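PDB 1XI3: thiamine-phosphate synthase from Pyrococcus furiosus, which probably condenses a thiazole phosphate with a pyrimidine pyrophosphate to form thiamine monophosphate and diphosphate, in a magnesium-dependent step of thiamine biosynthesis. Local coordinates for residues P27-V32 with Y56-T61; G135-T140 with R177-T182. All coordinates share one frame; numbering follows the deposited sequence.

Contact 1 of 2, residues P27-V32 with Y56-T61; sequences PEVESV and YEIGKT
I58 takes the inner side of this helix pair, with E28 crossing it at about a right angle, while V29 meets T61 farther along on the outer side. The more buried part lies around E28 and I58. The terminal CD1 of I58 comes within 3.6 Å of OE1 of E28, and its CG2 branch sits 4.0 Å from CB of the same glutamate, so one isoleucine touches both the carboxylate and the root of that side chain. CG2 also faces CG2 of V29 at 4.3 Å, a lighter apolar touch. E28 can do this because its chain bends at chi2 (101°), which carries OE1 toward CD1 of I58 while CB stays near CG2. The group is held from elsewhere: OE2 makes a salt bridge with R23, and the side chain also packs on T21 and I47. I58 in turn rests on R23 and on M45 of strand 42-45, next to the barrel wall.

The outer side is more open to solvent, though the atoms meet almost as closely. There V29 and T61, both partly exposed, meet through methyls alone, CG1 of V29 lying 3.7 Å from CG2 of T61. With V29 chi1 at 177°, CG1 stands opposite the backbone N, and both methyls of the fork reach the threonine. The segments of helices 28-37 and 52-68 run nearly parallel, 19° apart, with axes 10.5 Å from each other, and bury 179 Å² between them. These are successive outer helices of a TIM barrel. No hydrogen bond joins the two segments: apart from the E28 carboxylate against CD1 of I58, the helices meet through aliphatic groups, and that carboxylate, beside I47 of the predicted pyrimidine site, has its charge paired with R23.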
loop_
_atom_site.group_PDB
_atom_site.type_symbol
_atom_site.label_atom_id
_atom_site.label_comp_id
_atom_site.label_asym_id
_atom_site.label_seq_id
_atom_site.Cartn_x
_atom_site.Cartn_y
_atom_site.Cartn_z
ATOM N N PRO A 27 -6.943 -20.424 2.048
ATOM C CA PRO A 27 -5.939 -19.543 2.677
ATOM C C PRO A 27 -4.618 -19.599 1.923
ATOM O O PRO A 27 -4.258 -20.633 1.349
ATOM C CB PRO A 27 -5.788 -20.109 4.096
ATOM C CG PRO A 27 -6.937 -21.082 4.271
ATOM C CD PRO A 27 -7.354 -21.534 2.933
ATOM N N GLU A 28 -3.869 -18.518 2.001
ATOM C CA GLU A 28 -2.731 -18.341 1.100
ATOM C C GLU A 28 -1.576 -19.297 1.393
ATOM O O GLU A 28 -1.041 -19.930 0.478
ATOM C CB GLU A 28 -2.229 -16.906 1.179
ATOM C CG GLU A 28 -3.126 -15.850 0.530
ATOM C CD GLU A 28 -3.977 -15.061 1.494
ATOM O OE1 GLU A 28 -3.906 -15.303 2.712
ATOM O OE2 GLU A 28 -4.737 -14.176 0.999
ATOM N N VAL A 29 -1.191 -19.406 2.673
ATOM C CA VAL A 29 0.026 -20.143 2.992
ATOM C C VAL A 29 -0.137 -21.622 2.680
ATOM O O VAL A 29 0.741 -22.229 2.041
ATOM C CB VAL A 29 0.495 -19.897 4.435
ATOM C CG1 VAL A 29 1.719 -20.755 4.747
ATOM C CG2 VAL A 29 0.843 -18.414 4.621
ATOM N N GLU A 30 -1.253 -22.191 3.125
ATOM C CA GLU A 30 -1.563 -23.604 2.867
ATOM C C GLU A 30 -1.639 -23.913 1.387
ATOM O O GLU A 30 -1.058 -24.895 0.927
ATOM C CB GLU A 30 -2.920 -23.965 3.460
ATOM N N SER A 31 -2.359 -23.068 0.654
ATOM C CA SER A 31 -2.613 -23.317 -0.771
ATOM C C SER A 31 -1.365 -23.096 -1.637
ATOM O O SER A 31 -1.089 -23.848 -2.586
ATOM C CB SER A 31 -3.825 -22.502 -1.252
ATOM O OG SER A 31 -3.528 -21.136 -1.289
ATOM N N VAL A 32 -0.571 -22.092 -1.302
ATOM C CA VAL A 32 0.669 -21.848 -2.030
ATOM C C VAL A 32 1.666 -23.013 -1.855
ATOM O O VAL A 32 2.304 -23.446 -2.825
ATOM C CB VAL A 32 1.319 -20.513 -1.632
ATOM C CG1 VAL A 32 2.708 -20.439 -2.146
ATOM C CG2 VAL A 32 0.473 -19.352 -2.178
ATOM N N TYR A 56 2.199 -8.060 5.022
ATOM C CA TYR A 56 3.607 -8.204 5.239
ATOM C C TYR A 56 3.920 -9.567 5.837
ATOM O O TYR A 56 4.814 -10.263 5.356
ATOM C CB TYR A 56 4.109 -7.094 6.160
ATOM C CG TYR A 56 5.500 -7.328 6.689
ATOM C CD1 TYR A 56 5.708 -7.703 8.005
ATOM C CD2 TYR A 56 6.578 -7.199 5.868
ATOM C CE1 TYR A 56 6.981 -7.975 8.462
ATOM C CE2 TYR A 56 7.880 -7.453 6.333
ATOM C CZ TYR A 56 8.051 -7.805 7.616
ATOM O OH TYR A 56 9.339 -8.052 8.038
ATOM N N GLU A 57 3.188 -9.966 6.872
ATOM C CA GLU A 57 3.482 -11.266 7.521
ATOM C C GLU A 57 3.276 -12.453 6.580
ATOM O O GLU A 57 4.102 -13.372 6.523
ATOM C CB GLU A 57 2.640 -11.432 8.765
ATOM C CG GLU A 57 3.081 -10.524 9.904
ATOM C CD GLU A 57 2.054 -10.409 11.035
ATOM O OE1 GLU A 57 0.890 -10.886 10.887
ATOM O OE2 GLU A 57 2.400 -9.800 12.085
ATOM N N ILE A 58 2.158 -12.438 5.849
ATOM C CA ILE A 58 1.885 -13.505 4.866
ATOM C C ILE A 58 2.946 -13.454 3.739
ATOM O O ILE A 58 3.455 -14.489 3.251
ATOM C CB ILE A 58 0.446 -13.392 4.334
ATOM C CG1 ILE A 58 -0.550 -13.626 5.480
ATOM C CG2 ILE A 58 0.224 -14.408 3.179
ATOM C CD1 ILE A 58 -1.969 -13.443 5.064
ATOM N N GLY A 59 3.267 -12.248 3.310
ATOM C CA GLY A 59 4.247 -12.078 2.252
ATOM C C GLY A 59 5.614 -12.657 2.602
ATOM O O GLY A 59 6.309 -13.220 1.758
ATOM N N LYS A 60 6.018 -12.455 3.857
ATOM C CA LYS A 60 7.300 -12.961 4.300
ATOM C C LYS A 60 7.294 -14.495 4.202
ATOM O O LYS A 60 8.268 -15.103 3.723
ATOM C CB LYS A 60 7.583 -12.485 5.712
ATOM C CG LYS A 60 7.872 -11.001 5.816
ATOM C CD LYS A 60 9.334 -10.717 5.737
ATOM N N THR A 61 6.207 -15.109 4.650
ATOM C CA THR A 61 6.088 -16.569 4.574
ATOM C C THR A 61 6.108 -17.074 3.128
ATOM O O THR A 61 6.804 -18.012 2.788
ATOM C CB THR A 61 4.831 -17.064 5.301
ATOM O OG1 THR A 61 4.921 -16.678 6.682
ATOM C CG2 THR A 61 4.744 -18.606 5.214
#

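Contact 2 of 2, residues G135-T140 with R177-T182; sequences GSVFPT and REVLKT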
loop_
_atom_site.group_PDB
_atom_site.type_symbol
_atom_site.label_atom_id
_atom_site.label_comp_id
_atom_site.label_asym_id
_atom_site.label_seq_id
_atom_site.Cartn_x
_atom_site.Cartn_y
_atom_site.Cartn_z
ATOM N N GLY A 135 -5.565 -10.365 -20.443
ATOM C CA GLY A 135 -6.819 -11.039 -20.245
ATOM C C GLY A 135 -7.987 -10.053 -20.281
ATOM O O GLY A 135 -7.794 -8.918 -20.632
ATOM N N SER A 136 -9.170 -10.474 -19.878
ATOM C CA SER A 136 -9.498 -11.828 -19.510
ATOM C C SER A 136 -9.709 -12.641 -20.780
ATOM O O SER A 136 -10.426 -12.220 -21.684
ATOM C CB SER A 136 -10.769 -11.847 -18.674
ATOM O OG SER A 136 -10.962 -13.122 -18.106
ATOM N N VAL A 137 -9.058 -13.795 -20.882
ATOM C CA VAL A 137 -9.237 -14.597 -22.112
ATOM C C VAL A 137 -10.732 -15.013 -22.256
ATOM O O VAL A 137 -11.355 -14.856 -23.343
ATOM C CB VAL A 137 -8.343 -15.829 -22.129
ATOM C CG1 VAL A 137 -8.500 -16.596 -23.433
ATOM C CG2 VAL A 137 -6.892 -15.425 -21.960
ATOM N N PHE A 138 -11.255 -15.541 -21.159
ATOM C CA PHE A 138 -12.646 -15.967 -21.055
ATOM C C PHE A 138 -13.290 -15.271 -19.845
ATOM O O PHE A 138 -12.600 -14.737 -18.975
ATOM C CB PHE A 138 -12.721 -17.476 -20.874
ATOM C CG PHE A 138 -11.927 -18.266 -21.868
ATOM C CD1 PHE A 138 -10.750 -18.896 -21.490
ATOM C CD2 PHE A 138 -12.376 -18.419 -23.177
ATOM C CE1 PHE A 138 -10.031 -19.662 -22.396
ATOM C CE2 PHE A 138 -11.637 -19.161 -24.091
ATOM C CZ PHE A 138 -10.474 -19.777 -23.698
ATOM N N PRO A 139 -14.629 -15.250 -19.779
ATOM C CA PRO A 139 -15.278 -14.616 -18.619
ATOM C C PRO A 139 -14.845 -15.201 -17.263
ATOM O O PRO A 139 -14.652 -16.420 -17.153
ATOM C CB PRO A 139 -16.776 -14.886 -18.870
ATOM C CG PRO A 139 -16.882 -15.089 -20.336
ATOM C CD PRO A 139 -15.614 -15.800 -20.725
ATOM N N THR A 140 -14.698 -14.335 -16.250
ATOM C CA THR A 140 -14.253 -14.735 -14.900
ATOM C C THR A 140 -15.161 -14.149 -13.821
ATOM O O THR A 140 -16.380 -14.291 -13.885
ATOM C CB THR A 140 -12.836 -14.222 -14.598
ATOM O OG1 THR A 140 -12.831 -12.791 -14.619
ATOM C CG2 THR A 140 -11.880 -14.697 -15.613
ATOM N N ARG A 177 -4.743 -25.786 -23.412
ATOM C CA ARG A 177 -3.991 -25.978 -24.680
ATOM C C ARG A 177 -4.298 -24.923 -25.721
ATOM O O ARG A 177 -3.390 -24.391 -26.337
ATOM C CB ARG A 177 -4.237 -27.365 -25.310
ATOM C CG ARG A 177 -3.541 -28.453 -24.597
ATOM C CD ARG A 177 -3.480 -29.744 -25.439
ATOM N NE ARG A 177 -2.388 -30.556 -24.920
ATOM C CZ ARG A 177 -2.498 -31.309 -23.839
ATOM N NH1 ARG A 177 -3.642 -31.367 -23.183
ATOM N NH2 ARG A 177 -1.461 -32.002 -23.399
ATOM N N GLU A 178 -5.585 -24.604 -25.929
ATOM C CA GLU A 178 -5.928 -23.618 -26.912
ATOM C C GLU A 178 -5.319 -22.274 -26.524
ATOM O O GLU A 178 -4.862 -21.542 -27.379
ATOM C CB GLU A 178 -7.437 -23.482 -27.075
ATOM C CG GLU A 178 -7.822 -22.813 -28.396
ATOM N N VAL A 179 -5.335 -21.956 -25.229
ATOM C CA VAL A 179 -4.711 -20.695 -24.765
ATOM C C VAL A 179 -3.200 -20.698 -25.070
ATOM O O VAL A 179 -2.647 -19.755 -25.650
ATOM C CB VAL A 179 -4.976 -20.443 -23.255
ATOM C CG1 VAL A 179 -4.213 -19.242 -22.763
ATOM C CG2 VAL A 179 -6.489 -20.239 -22.990
ATOM N N LEU A 180 -2.546 -21.788 -24.704
ATOM C CA LEU A 180 -1.099 -21.917 -24.895
ATOM C C LEU A 180 -0.685 -21.837 -26.386
ATOM O O LEU A 180 0.360 -21.280 -26.734
ATOM C CB LEU A 180 -0.640 -23.208 -24.238
ATOM C CG LEU A 180 -0.623 -23.181 -22.704
ATOM C CD1 LEU A 180 -0.678 -24.553 -22.081
ATOM C CD2 LEU A 180 0.632 -22.398 -22.191
ATOM N N LYS A 181 -1.553 -22.329 -27.275
ATOM C CA LYS A 181 -1.276 -22.263 -28.706
ATOM C C LYS A 181 -1.363 -20.850 -29.302
ATOM O O LYS A 181 -1.007 -20.633 -30.462
ATOM C CB LYS A 181 -2.210 -23.225 -29.446
ATOM C CG LYS A 181 -1.874 -24.682 -29.257
ATOM C CD LYS A 181 -2.613 -25.560 -30.299
ATOM C CE LYS A 181 -3.719 -26.343 -29.709
ATOM N NZ LYS A 181 -4.406 -27.294 -30.681
ATOM N N THR A 182 -1.782 -19.850 -28.518
ATOM C CA THR A 182 -1.717 -18.474 -29.023
ATOM C C THR A 182 -0.295 -17.943 -29.022
ATOM O O THR A 182 -0.030 -16.910 -29.588
ATOM C CB THR A 182 -2.592 -17.504 -28.211
ATOM O OG1 THR A 182 -2.068 -17.443 -26.878
ATOM C CG2 THR A 182 -4.034 -17.966 -28.188
#
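V179 presents a single methyl, CG2, to both residues of the loop that reach it. CE1 of F138 is the nearer partner at 3.6 Å, followed by CZ of the same ring at 4.1 Å; the approach is oblique, and the two side chains slide past each other in opposite directions. V137 arrives differently, tip to tip, its CG1 standing 4.2 Å from the same methyl. That CG1 also lies over one face of the F138 ring, 3.6 Å above its plane and displaced toward the rim. Three groups thus gather at one point; 107 Å² is buried, and the side-chain contacts are apolar, with no hydrogen bond across.

The next shell sets their positions. A chi1 of -50° places the F138 ring beside its own backbone N, which lets its far end approach the helix although the CB does not point there. Backbone hydrogen bonds join V137 to I168 and F138 to G169, fastening the loop to the end of strand 165-168. On the helix side, the O of V179 accepts from both N and OG1 of T182, the hydroxyl at 2.7 Å and nearly in line with the carbonyl.

Farther out, F138 approaches G170 and the loop runs on to T140, both predicted to bind the thiazole phosphate. V137 packs on L151 and L154 of helix 150-160, and V137 and V179 both touch A167 of strand 165-168. The loop after strand 131-135 thus meets strand 165-168 and helices 150-160 and 176-180.

Overall arrangement
Both contacts belong to one eight-stranded parallel barrel, on opposite sides of the chain's centre, with their own centres 27 Å apart and nearest atoms about 18 Å apart, so they do not touch. They come in series: contact 1 closes before contact 2 opens. Contact 1 pairs helices 28-37 and 52-68, which follow the first and second strands; contact 2 joins the loop after the sixth strand, 131-135, to helix 176-180, which follows the seventh. Contact 1 adjoins a residue predicted to bind the pyrimidine, and contact 2 includes one predicted to bind the thiazole phosphate, consistent with a single active site assembled from distant parts of the barrel.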